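Local coordinates for cupin 2, conserved barrel domain protein (Shewanella frigidimarina, PDB 2PFW) that is of unknown function but has the RmlC-like cupin barrel fold and belongs to the KdgF-type cupins, at residues 55-66 with 93-104; 3-14 with 25-33. All coordinates share one frame; numbering follows the deposited sequence.

Interaction 1 of 2, residues 55-66 with 93-104; sequences SQVSYVVEGEFH and VCPTGGILIDTF. With EDO (1,2-ethanediol), chain C.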
loop_
_atom_site.group_PDB
_atom_site.type_symbol
_atom_site.label_atom_id
_atom_site.label_comp_id
_atom_site.label_asym_id
_atom_site.label_seq_id
_atom_site.Cartn_x
_atom_site.Cartn_y
_atom_site.Cartn_z
ATOM N N SER A 55 2.956 9.594 8.809
ATOM C CA SER A 55 3.389 8.202 8.940
ATOM C C SER A 55 3.524 7.617 7.535
ATOM O O SER A 55 2.868 8.077 6.601
ATOM C CB SER A 55 2.432 7.394 9.800
ATOM O OG SER A 55 2.730 7.541 11.176
ATOM N N GLN A 56 4.391 6.624 7.369
ATOM C CA GLN A 56 4.619 6.087 6.026
ATOM C C GLN A 56 4.865 4.583 6.107
ATOM O O GLN A 56 5.690 4.124 6.901
ATOM C CB GLN A 56 5.785 6.783 5.325
ATOM C CG GLN A 56 6.114 6.227 3.948
ATOM C CD GLN A 56 7.370 6.823 3.345
ATOM O OE1 GLN A 56 7.694 7.998 3.519
ATOM N NE2 GLN A 56 8.108 6.002 2.608
ATOM N N VAL A 57 4.143 3.824 5.285
ATOM C CA VAL A 57 4.468 2.403 5.097
ATOM C C VAL A 57 4.730 2.185 3.609
ATOM O O VAL A 57 4.013 2.730 2.770
ATOM C CB VAL A 57 3.378 1.479 5.634
ATOM C CG1 VAL A 57 3.812 0.019 5.623
ATOM C CG2 VAL A 57 3.005 1.864 7.063
ATOM N N SER A 58 5.775 1.424 3.292
ATOM C CA SER A 58 6.198 1.264 1.904
ATOM C C SER A 58 6.364 -0.223 1.587
ATOM O O SER A 58 6.832 -1.002 2.415
ATOM C CB SER A 58 7.494 2.024 1.637
ATOM O OG SER A 58 7.292 3.327 1.146
ATOM N N TYR A 59 5.954 -0.592 0.377
ATOM C CA TYR A 59 6.030 -1.964 -0.103
ATOM C C TYR A 59 6.854 -2.024 -1.389
ATOM O O TYR A 59 6.664 -1.187 -2.270
ATOM C CB TYR A 59 4.637 -2.550 -0.360
ATOM C CG TYR A 59 4.697 -3.982 -0.859
ATOM C CD1 TYR A 59 4.945 -5.032 0.000
ATOM C CD2 TYR A 59 4.498 -4.267 -2.209
ATOM C CE1 TYR A 59 4.999 -6.342 -0.452
ATOM C CE2 TYR A 59 4.552 -5.569 -2.667
ATOM C CZ TYR A 59 4.801 -6.594 -1.790
ATOM O OH TYR A 59 4.855 -7.891 -2.258
ATOM N N VAL A 60 7.761 -2.997 -1.490
ATOM C CA VAL A 60 8.530 -3.103 -2.731
ATOM C C VAL A 60 7.776 -3.981 -3.733
ATOM O O VAL A 60 7.625 -5.177 -3.504
ATOM C CB VAL A 60 9.947 -3.654 -2.519
ATOM C CG1 VAL A 60 10.749 -3.525 -3.812
ATOM C CG2 VAL A 60 10.671 -2.936 -1.392
ATOM N N VAL A 61 7.311 -3.361 -4.811
ATOM C CA VAL A 61 6.643 -4.104 -5.879
ATOM C C VAL A 61 7.699 -4.845 -6.696
ATOM O O VAL A 61 7.621 -6.067 -6.837
ATOM C CB VAL A 61 5.808 -3.199 -6.791
ATOM C CG1 VAL A 61 5.373 -3.955 -8.034
ATOM C CG2 VAL A 61 4.601 -2.661 -6.032
ATOM N N GLU A 62 8.695 -4.127 -7.216
ATOM C CA GLU A 62 9.847 -4.830 -7.787
ATOM C C GLU A 62 11.091 -3.947 -7.829
ATOM O O GLU A 62 11.000 -2.725 -7.870
ATOM C CB GLU A 62 9.506 -5.332 -9.189
ATOM C CG GLU A 62 9.430 -4.227 -10.220
ATOM C CD GLU A 62 9.911 -4.676 -11.588
ATOM O OE1 GLU A 62 10.891 -5.449 -11.657
ATOM O OE2 GLU A 62 9.303 -4.249 -12.590
ATOM N N GLY A 63 12.252 -4.592 -7.838
ATOM C CA GLY A 63 13.542 -3.932 -7.937
ATOM C C GLY A 63 14.314 -4.069 -6.638
ATOM O O GLY A 63 13.788 -4.584 -5.653
ATOM N N GLU A 64 15.563 -3.617 -6.613
ATOM C CA GLU A 64 16.371 -3.712 -5.400
ATOM C C GLU A 64 16.477 -2.320 -4.773
ATOM O O GLU A 64 16.902 -1.372 -5.431
ATOM C CB GLU A 64 17.747 -4.296 -5.678
ATOM C CG GLU A 64 17.790 -5.707 -6.230
ATOM C CD GLU A 64 17.194 -6.756 -5.318
ATOM O OE1 GLU A 64 17.657 -6.898 -4.167
ATOM O OE2 GLU A 64 16.247 -7.441 -5.765
ATOM N N PHE A 65 16.059 -2.214 -3.516
ATOM C CA PHE A 65 16.011 -0.914 -2.851
ATOM C C PHE A 65 16.988 -0.898 -1.674
ATOM O O PHE A 65 16.874 -1.724 -0.771
ATOM C CB PHE A 65 14.595 -0.579 -2.379
ATOM C CG PHE A 65 13.738 -0.058 -3.525
ATOM C CD1 PHE A 65 13.083 -0.943 -4.367
ATOM C CD2 PHE A 65 13.605 1.300 -3.744
ATOM C CE1 PHE A 65 12.316 -0.462 -5.410
ATOM C CE2 PHE A 65 12.837 1.786 -4.783
ATOM C CZ PHE A 65 12.187 0.896 -5.619
ATOM N N HIS A 66 17.930 0.035 -1.726
ATOM C CA HIS A 66 18.784 0.366 -0.594
ATOM C C HIS A 66 18.038 1.379 0.277
ATOM O O HIS A 66 17.928 2.539 -0.118
ATOM C CB HIS A 66 20.125 0.945 -1.034
ATOM C CG HIS A 66 21.056 -0.032 -1.679
ATOM N ND1 HIS A 66 20.760 -0.646 -2.874
ATOM C CD2 HIS A 66 22.275 -0.502 -1.318
ATOM C CE1 HIS A 66 21.748 -1.453 -3.220
ATOM N NE2 HIS A 66 22.682 -1.384 -2.287
ATOM N N VAL A 93 17.260 4.461 -2.309
ATOM C CA VAL A 93 17.947 4.426 -3.588
ATOM C C VAL A 93 17.657 3.133 -4.344
ATOM O O VAL A 93 17.647 2.069 -3.738
ATOM C CB VAL A 93 19.479 4.531 -3.398
ATOM C CG1 VAL A 93 20.219 3.794 -4.499
ATOM C CG2 VAL A 93 19.890 5.992 -3.348
ATOM N N CYS A 94 17.452 3.216 -5.648
ATOM C CA CYS A 94 17.190 2.029 -6.453
ATOM C C CYS A 94 18.141 1.897 -7.635
ATOM O O CYS A 94 17.900 2.447 -8.705
ATOM C CB CYS A 94 15.749 2.062 -6.985
ATOM S SG CYS A 94 15.192 0.468 -7.628
ATOM N N PRO A 95 19.237 1.168 -7.461
ATOM C CA PRO A 95 20.258 1.081 -8.509
ATOM C C PRO A 95 19.760 0.368 -9.768
ATOM O O PRO A 95 20.098 0.732 -10.893
ATOM C CB PRO A 95 21.359 0.238 -7.866
ATOM C CG PRO A 95 21.077 0.250 -6.405
ATOM C CD PRO A 95 19.585 0.379 -6.271
ATOM N N THR A 96 18.948 -0.665 -9.582
ATOM C CA THR A 96 18.469 -1.490 -10.677
ATOM C C THR A 96 17.250 -0.893 -11.366
ATOM O O THR A 96 16.907 -1.299 -12.479
ATOM C CB THR A 96 18.091 -2.893 -10.167
ATOM O OG1 THR A 96 16.971 -2.775 -9.277
ATOM C CG2 THR A 96 19.228 -3.500 -9.369
ATOM N N GLY A 97 16.576 0.065 -10.734
ATOM C CA GLY A 97 15.241 0.441 -11.224
ATOM C C GLY A 97 14.213 -0.440 -10.526
ATOM O O GLY A 97 14.553 -1.514 -10.014
ATOM N N GLY A 98 12.954 -0.019 -10.442
ATOM C CA GLY A 98 12.012 -0.743 -9.597
ATOM C C GLY A 98 10.712 0.002 -9.374
ATOM O O GLY A 98 10.460 1.041 -9.981
ATOM N N ILE A 99 9.877 -0.539 -8.494
ATOM C CA ILE A 99 8.567 0.038 -8.191
ATOM C C ILE A 99 8.238 -0.086 -6.706
ATOM O O ILE A 99 8.423 -1.138 -6.097
ATOM C CB ILE A 99 7.466 -0.620 -9.035
ATOM C CG1 ILE A 99 7.654 -0.414 -10.539
ATOM C CG2 ILE A 99 6.089 -0.140 -8.616
ATOM C CD1 ILE A 99 6.918 -1.424 -11.391
ATOM N N LEU A 100 7.759 1.018 -6.135
ATOM C CA LEU A 100 7.357 1.092 -4.741
ATOM C C LEU A 100 5.870 1.455 -4.616
ATOM O O LEU A 100 5.358 2.222 -5.423
ATOM C CB LEU A 100 8.126 2.157 -3.968
ATOM C CG LEU A 100 9.507 1.841 -3.420
ATOM C CD1 LEU A 100 10.022 3.039 -2.624
ATOM C CD2 LEU A 100 9.501 0.588 -2.567
ATOM N N ILE A 101 5.206 0.934 -3.597
ATOM C CA ILE A 101 3.940 1.511 -3.142
ATOM C C ILE A 101 4.175 2.288 -1.850
ATOM O O ILE A 101 4.489 1.692 -0.826
ATOM C CB ILE A 101 2.863 0.424 -2.947
ATOM C CG1 ILE A 101 2.744 -0.566 -4.104
ATOM C CG2 ILE A 101 1.537 1.092 -2.604
ATOM C CD1 ILE A 101 1.583 -0.483 -5.056
ATOM N N ASP A 102 4.058 3.604 -1.922
ATOM C CA ASP A 102 4.202 4.458 -0.746
ATOM C C ASP A 102 2.809 4.825 -0.220
ATOM O O ASP A 102 2.035 5.387 -0.993
ATOM C CB ASP A 102 4.974 5.731 -1.061
ATOM C CG ASP A 102 6.469 5.584 -1.232
ATOM O OD1 ASP A 102 7.072 4.609 -0.745
ATOM O OD2 ASP A 102 7.079 6.468 -1.870
ATOM N N THR A 103 2.546 4.512 1.038
ATOM C CA THR A 103 1.320 4.944 1.699
ATOM C C THR A 103 1.620 5.800 2.926
ATOM O O THR A 103 2.553 5.499 3.669
ATOM C CB THR A 103 0.468 3.735 2.120
ATOM O OG1 THR A 103 0.905 3.224 3.377
ATOM C CG2 THR A 103 0.659 2.609 1.104
ATOM N N PHE A 104 0.822 6.840 3.111
ATOM C CA PHE A 104 1.010 7.841 4.149
ATOM C C PHE A 104 -0.253 8.073 4.974
ATOM O O PHE A 104 -1.336 8.167 4.389
ATOM C CB PHE A 104 1.413 9.178 3.515
ATOM C CG PHE A 104 2.638 9.051 2.624
ATOM C CD1 PHE A 104 3.904 9.069 3.186
ATOM C CD2 PHE A 104 2.493 8.908 1.256
ATOM C CE1 PHE A 104 5.027 8.943 2.389
ATOM C CE2 PHE A 104 3.614 8.793 0.459
ATOM C CZ PHE A 104 4.876 8.809 1.025
HETATM C C1 EDO C . 9.589 6.727 -0.661
HETATM O O1 EDO C . 9.688 5.561 0.158
HETATM C C2 EDO C . 10.082 6.395 -2.064
HETATM O O2 EDO C . 9.442 7.254 -3.013
#
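Phe65 is sandwiched between Leu100 and Cys94 in the cupin beta-barrel; Phe65 and Cys94 belong to the four-stranded sheet, Leu100 to the six-stranded one. CG of Leu100 lies over one ring face, 3.6 Å from CZ of Phe65, and the Cys94 sulfur sits over the opposite face, 3.8 Å from the ring centroid, a sulfur-aromatic contact. SG gets there by pointing away from its own backbone N (chi1 -165°), while the Ile99 amide meets the ring edge; Phe41 packs edge-to-face on the same ring.

Strands 55-61 and 98-104 run antiparallel, with Val57-Thr103 and Tyr59-Ile101 as hydrogen-bonded pairs. The carbonyl of Val57 is gripped twice, by N of Thr103 and by its OG1, the latter at 3.2 Å. At Val61 and Glu62 a classic beta bulge lets the Ile99 carbonyl accept from both amides before the chain turns its corner. Here Val61 CG2 presses on Ile101 CG1 at 3.4 Å, tighter than ordinary van der Waals contact.

On the face carrying Gln56, Ser58, Leu100 and Asp102, the extended Gln56 side chain runs alongside Phe104, amide and ring planes 71° apart, with OE1 at the ring edge, 3.0 Å from CE1. Ethanediol, probably from the crystallisation liquor, lies against this polar patch: its O1 takes a weak bond from NE2 of Gln56. On the other face, Tyr59 packs on Ile101 of the second subunit, and Ile101 on its Tyr59. Past the corner, OG1 of Thr96 accepts from N of Glu64 at 3.1 Å and donates to its neighbour's carbonyl, Gly97 O.

Interaction 2 of 2, residues 3-14 with 25-33; sequences QQSEHFSFGEQT and RQMLGFNHE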
loop_
_atom_site.group_PDB
_atom_site.type_symbol
_atom_site.label_atom_id
_atom_site.label_comp_id
_atom_site.label_asym_id
_atom_site.label_seq_id
_atom_site.Cartn_x
_atom_site.Cartn_y
_atom_site.Cartn_z
ATOM N N GLN A 3 -9.881 16.517 -2.145
ATOM C CA GLN A 3 -10.580 15.967 -0.985
ATOM C C GLN A 3 -10.423 14.450 -0.943
ATOM O O GLN A 3 -9.843 13.912 0.001
ATOM C CB GLN A 3 -12.062 16.331 -0.978
ATOM C CG GLN A 3 -12.440 17.786 -1.162
ATOM C CD GLN A 3 -12.156 18.654 0.050
ATOM O OE1 GLN A 3 -12.393 18.219 1.177
ATOM N NE2 GLN A 3 -11.644 19.857 -0.181
ATOM N N GLN A 4 -10.932 13.751 -1.958
ATOM C CA GLN A 4 -10.678 12.309 -2.029
ATOM C C GLN A 4 -10.741 11.816 -3.471
ATOM O O GLN A 4 -11.111 12.561 -4.374
ATOM C CB GLN A 4 -11.647 11.540 -1.142
ATOM C CG GLN A 4 -13.124 11.741 -1.435
ATOM C CD GLN A 4 -13.986 10.860 -0.546
ATOM O OE1 GLN A 4 -13.866 10.898 0.681
ATOM N NE2 GLN A 4 -14.853 10.061 -1.158
ATOM N N SER A 5 -10.365 10.563 -3.682
ATOM C CA SER A 5 -10.348 9.987 -5.024
ATOM C C SER A 5 -11.635 9.212 -5.293
ATOM O O SER A 5 -12.367 8.894 -4.354
ATOM C CB SER A 5 -9.142 9.060 -5.187
ATOM O OG SER A 5 -9.212 8.023 -4.222
ATOM N N GLU A 6 -11.899 8.904 -6.555
ATOM C CA GLU A 6 -12.845 7.861 -6.948
ATOM C C GLU A 6 -12.657 6.625 -6.083
ATOM O O GLU A 6 -11.576 6.409 -5.526
ATOM C CB GLU A 6 -12.656 7.531 -8.427
ATOM C CG GLU A 6 -13.901 7.028 -9.134
ATOM C CD GLU A 6 -14.778 8.171 -9.610
ATOM O OE1 GLU A 6 -14.214 9.271 -9.807
ATOM O OE2 GLU A 6 -15.997 7.964 -9.778
ATOM N N HIS A 7 -13.691 5.799 -5.948
ATOM C CA HIS A 7 -13.576 4.582 -5.156
ATOM C C HIS A 7 -12.776 3.505 -5.886
ATOM O O HIS A 7 -12.297 2.562 -5.259
ATOM C CB HIS A 7 -14.960 4.039 -4.802
ATOM C CG HIS A 7 -15.732 4.938 -3.887
ATOM N ND1 HIS A 7 -17.088 4.800 -3.686
ATOM C CD2 HIS A 7 -15.350 5.986 -3.118
ATOM C CE1 HIS A 7 -17.507 5.719 -2.838
ATOM N NE2 HIS A 7 -16.470 6.455 -2.476
ATOM N N PHE A 8 -12.652 3.659 -7.197
ATOM C CA PHE A 8 -11.957 2.690 -8.035
ATOM C C PHE A 8 -10.889 3.376 -8.880
ATOM O O PHE A 8 -11.098 4.463 -9.409
ATOM C CB PHE A 8 -12.935 1.952 -8.948
ATOM C CG PHE A 8 -13.865 0.987 -8.240
ATOM C CD1 PHE A 8 -13.461 -0.283 -7.899
ATOM C CD2 PHE A 8 -15.165 1.369 -7.928
ATOM C CE1 PHE A 8 -14.316 -1.167 -7.267
ATOM C CE2 PHE A 8 -16.027 0.498 -7.294
ATOM C CZ PHE A 8 -15.605 -0.774 -6.961
ATOM N N SER A 9 -9.728 2.732 -9.027
ATOM C CA SER A 9 -8.735 3.252 -9.974
ATOM C C SER A 9 -8.155 2.116 -10.813
ATOM O O SER A 9 -7.805 1.064 -10.281
ATOM C CB SER A 9 -7.629 4.000 -9.233
ATOM O OG SER A 9 -8.083 5.244 -8.738
ATOM N N PHE A 10 -8.070 2.346 -12.110
ATOM C CA PHE A 10 -7.485 1.440 -13.082
ATOM C C PHE A 10 -6.093 1.917 -13.488
ATOM O O PHE A 10 -5.977 3.029 -14.006
ATOM C CB PHE A 10 -8.377 1.387 -14.317
ATOM C CG PHE A 10 -9.680 0.637 -14.118
ATOM C CD1 PHE A 10 -9.659 -0.692 -13.748
ATOM C CD2 PHE A 10 -10.892 1.279 -14.300
ATOM C CE1 PHE A 10 -10.835 -1.397 -13.565
ATOM C CE2 PHE A 10 -12.074 0.575 -14.131
ATOM C CZ PHE A 10 -12.044 -0.756 -13.763
ATOM N N GLY A 11 -5.087 1.096 -13.250
ATOM C CA GLY A 11 -3.700 1.435 -13.518
ATOM C C GLY A 11 -3.476 1.957 -14.922
ATOM O O GLY A 11 -2.569 2.755 -15.162
ATOM N N GLU A 12 -4.302 1.522 -15.872
ATOM C CA GLU A 12 -4.115 1.864 -17.276
ATOM C C GLU A 12 -4.742 3.200 -17.634
ATOM O O GLU A 12 -4.527 3.700 -18.744
ATOM C CB GLU A 12 -4.701 0.761 -18.170
ATOM C CG GLU A 12 -4.196 -0.633 -17.874
ATOM C CD GLU A 12 -2.704 -0.802 -18.083
ATOM O OE1 GLU A 12 -2.179 -0.346 -19.119
ATOM O OE2 GLU A 12 -2.049 -1.405 -17.201
ATOM N N GLN A 13 -5.518 3.815 -16.734
ATOM C CA GLN A 13 -6.055 5.134 -17.083
ATOM C C GLN A 13 -5.449 6.256 -16.243
ATOM O O GLN A 13 -5.182 7.338 -16.770
ATOM C CB GLN A 13 -7.577 5.183 -16.950
ATOM C CG GLN A 13 -8.322 3.931 -17.373
ATOM C CD GLN A 13 -9.819 4.094 -17.177
ATOM O OE1 GLN A 13 -10.383 3.655 -16.175
ATOM N NE2 GLN A 13 -10.474 4.732 -18.135
ATOM N N THR A 14 -5.239 6.034 -14.951
ATOM C CA THR A 14 -4.778 7.117 -14.089
ATOM C C THR A 14 -3.446 7.670 -14.597
ATOM O O THR A 14 -2.525 6.904 -14.890
ATOM C CB THR A 14 -4.567 6.716 -12.620
ATOM O OG1 THR A 14 -5.633 5.914 -12.103
ATOM C CG2 THR A 14 -4.531 7.991 -11.778
ATOM N N ARG A 25 5.153 9.069 -10.625
ATOM C CA ARG A 25 4.222 8.821 -9.525
ATOM C C ARG A 25 2.795 8.621 -10.036
ATOM O O ARG A 25 2.349 9.367 -10.909
ATOM C CB ARG A 25 4.247 9.977 -8.520
ATOM C CG ARG A 25 3.377 9.767 -7.294
ATOM C CD ARG A 25 3.672 10.788 -6.201
ATOM N NE ARG A 25 3.297 12.127 -6.627
ATOM C CZ ARG A 25 3.880 13.277 -6.351
ATOM N NH1 ARG A 25 4.963 13.349 -5.591
ATOM N NH2 ARG A 25 3.374 14.403 -6.848
ATOM N N GLN A 26 2.104 7.627 -9.488
ATOM C CA GLN A 26 0.697 7.413 -9.800
ATOM C C GLN A 26 -0.152 7.301 -8.536
ATOM O O GLN A 26 0.143 6.510 -7.643
ATOM C CB GLN A 26 0.496 6.150 -10.636
ATOM C CG GLN A 26 -0.914 6.003 -11.203
ATOM C CD GLN A 26 -1.092 4.647 -11.859
ATOM O OE1 GLN A 26 -0.828 3.633 -11.216
ATOM N NE2 GLN A 26 -1.526 4.641 -13.111
HETATM N N MSE A 27 -1.214 8.094 -8.473
HETATM C CA MSE A 27 -2.183 7.994 -7.382
HETATM C C MSE A 27 -2.944 6.681 -7.408
HETATM O O MSE A 27 -3.487 6.398 -8.430
HETATM C CB MSE A 27 -3.167 9.178 -7.448
HETATM C CG MSE A 27 -4.085 9.250 -6.217
HETATM SE SE MSE A 27 -3.095 9.505 -4.533
HETATM C CE MSE A 27 -2.164 11.010 -5.151
ATOM N N LEU A 28 -2.953 5.945 -6.307
ATOM C CA LEU A 28 -3.752 4.730 -6.206
ATOM C C LEU A 28 -5.080 4.987 -5.497
ATOM O O LEU A 28 -6.090 4.342 -5.781
ATOM C CB LEU A 28 -2.989 3.643 -5.451
ATOM C CG LEU A 28 -1.634 3.262 -6.063
ATOM C CD1 LEU A 28 -0.964 2.184 -5.236
ATOM C CD2 LEU A 28 -1.815 2.823 -7.505
ATOM N N GLY A 29 -5.078 5.925 -4.556
ATOM C CA GLY A 29 -6.307 6.322 -3.879
ATOM C C GLY A 29 -5.998 7.138 -2.637
ATOM O O GLY A 29 -4.977 6.900 -1.988
ATOM N N PHE A 30 -6.860 8.092 -2.304
ATOM C CA PHE A 30 -6.591 8.974 -1.171
ATOM C C PHE A 30 -7.870 9.595 -0.601
ATOM O O PHE A 30 -8.850 9.742 -1.334
ATOM C CB PHE A 30 -5.625 10.077 -1.591
ATOM C CG PHE A 30 -6.207 11.188 -2.433
ATOM C CD1 PHE A 30 -6.311 11.039 -3.806
ATOM C CD2 PHE A 30 -6.641 12.378 -1.867
ATOM C CE1 PHE A 30 -6.835 12.047 -4.593
ATOM C CE2 PHE A 30 -7.180 13.385 -2.642
ATOM C CZ PHE A 30 -7.282 13.218 -4.011
ATOM N N ASN A 31 -7.855 9.962 0.672
ATOM C CA ASN A 31 -8.606 11.068 1.267
ATOM C C ASN A 31 -7.724 11.817 2.264
ATOM O O ASN A 31 -6.534 11.544 2.402
ATOM C CB ASN A 31 -9.895 10.568 1.917
ATOM C CG ASN A 31 -9.656 9.627 3.069
ATOM O OD1 ASN A 31 -8.539 9.482 3.561
ATOM N ND2 ASN A 31 -10.711 8.961 3.530
ATOM N N HIS A 32 -8.306 12.767 2.975
ATOM C CA HIS A 32 -7.636 13.575 3.971
ATOM C C HIS A 32 -6.737 12.790 4.909
ATOM O O HIS A 32 -5.741 13.321 5.415
ATOM C CB HIS A 32 -8.685 14.322 4.819
ATOM C CG HIS A 32 -9.459 13.402 5.712
ATOM N ND1 HIS A 32 -10.535 12.674 5.248
ATOM C CD2 HIS A 32 -9.331 13.076 7.015
ATOM C CE1 HIS A 32 -11.035 11.942 6.228
ATOM N NE2 HIS A 32 -10.321 12.170 7.317
ATOM N N GLU A 33 -7.014 11.521 5.207
ATOM C CA GLU A 33 -6.235 10.884 6.269
ATOM C C GLU A 33 -5.482 9.653 5.793
ATOM O O GLU A 33 -4.768 9.019 6.569
ATOM C CB GLU A 33 -7.153 10.528 7.438
ATOM C CG GLU A 33 -7.879 9.205 7.325
ATOM C CD GLU A 33 -8.826 8.958 8.486
ATOM O OE1 GLU A 33 -8.834 9.767 9.440
ATOM O OE2 GLU A 33 -9.564 7.950 8.441
HETATM O O HOH W 1 -9.241 4.555 -6.272
HETATM O O HOH W 2 -6.302 7.374 -8.298
HETATM O O HOH W 3 -4.329 4.358 -10.365
#
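One face of the Phe30 ring is laid against the backbone of Gln4 and Ser5: CA of Gln4 makes a CH-pi contact 4.1 Å from the ring centroid, and N of Ser5 lies over the same face, toward the rim. The ring turns back over this chain because CG of Phe30 stands between its own N and carbonyl carbon (chi1 76°). Gln3 O approaches obliquely.

Ser5 clasps the Phe30 backbone at both its N and its O. Its N donates to Phe30 O at 2.9 Å, and its OG accepts from Phe30 N at 3.0 Å while donating to Glu6 O.

The other flat group, the Gln26 amide, reaches out on an extended chain to the 10-14 turn, which is closed by Phe10 O accepting from N of Gln13 and of Thr14. Its NE2 pins Gly11 O and Thr14 O, 3.0 Å from each, and both oxygens lie close to the amide plane, which fixes the rotation of the group. Between these two anchors, waters bridge the segments: one links Ser9 OG to Met27 O, another bridges Thr14 OG1 and the same carbonyl, 2.9 Å from Met27 O.

The N-terminal segment thus runs beside strand 23-31 without pairing regularly with it. Strand 23-31 lies next to strand 34-41, which presents Met35 to Phe30 and Trp40 to Gln26, whereas Phe8 and Ser9 join an antiparallel ladder with a strand of the second subunit, carrying the sheet across the dimer interface.

Both contacts reach the same six-stranded antiparallel sheet, on either side of strand 34-41, and they touch through Leu28 CD1 and Ile101 CD1, 3.7 Å apart. Interaction 1 lies nearer the middle of the chain, its centre about 18 Å from that of interaction 2, and joins neighbouring strands by a bulged antiparallel ladder that carries on past the corner into the four-stranded sheet, with apolar packing and a polar patch. Interaction 2 is peripheral and smaller: a non-regular N-terminal segment is held by serine and glutamine side chains and bridging waters. The dimer connects them too, since Ser55 of interaction 1 hydrogen-bonds Asn31 and Glu33 of the second subunit, residues belonging to that subunit's interaction 2.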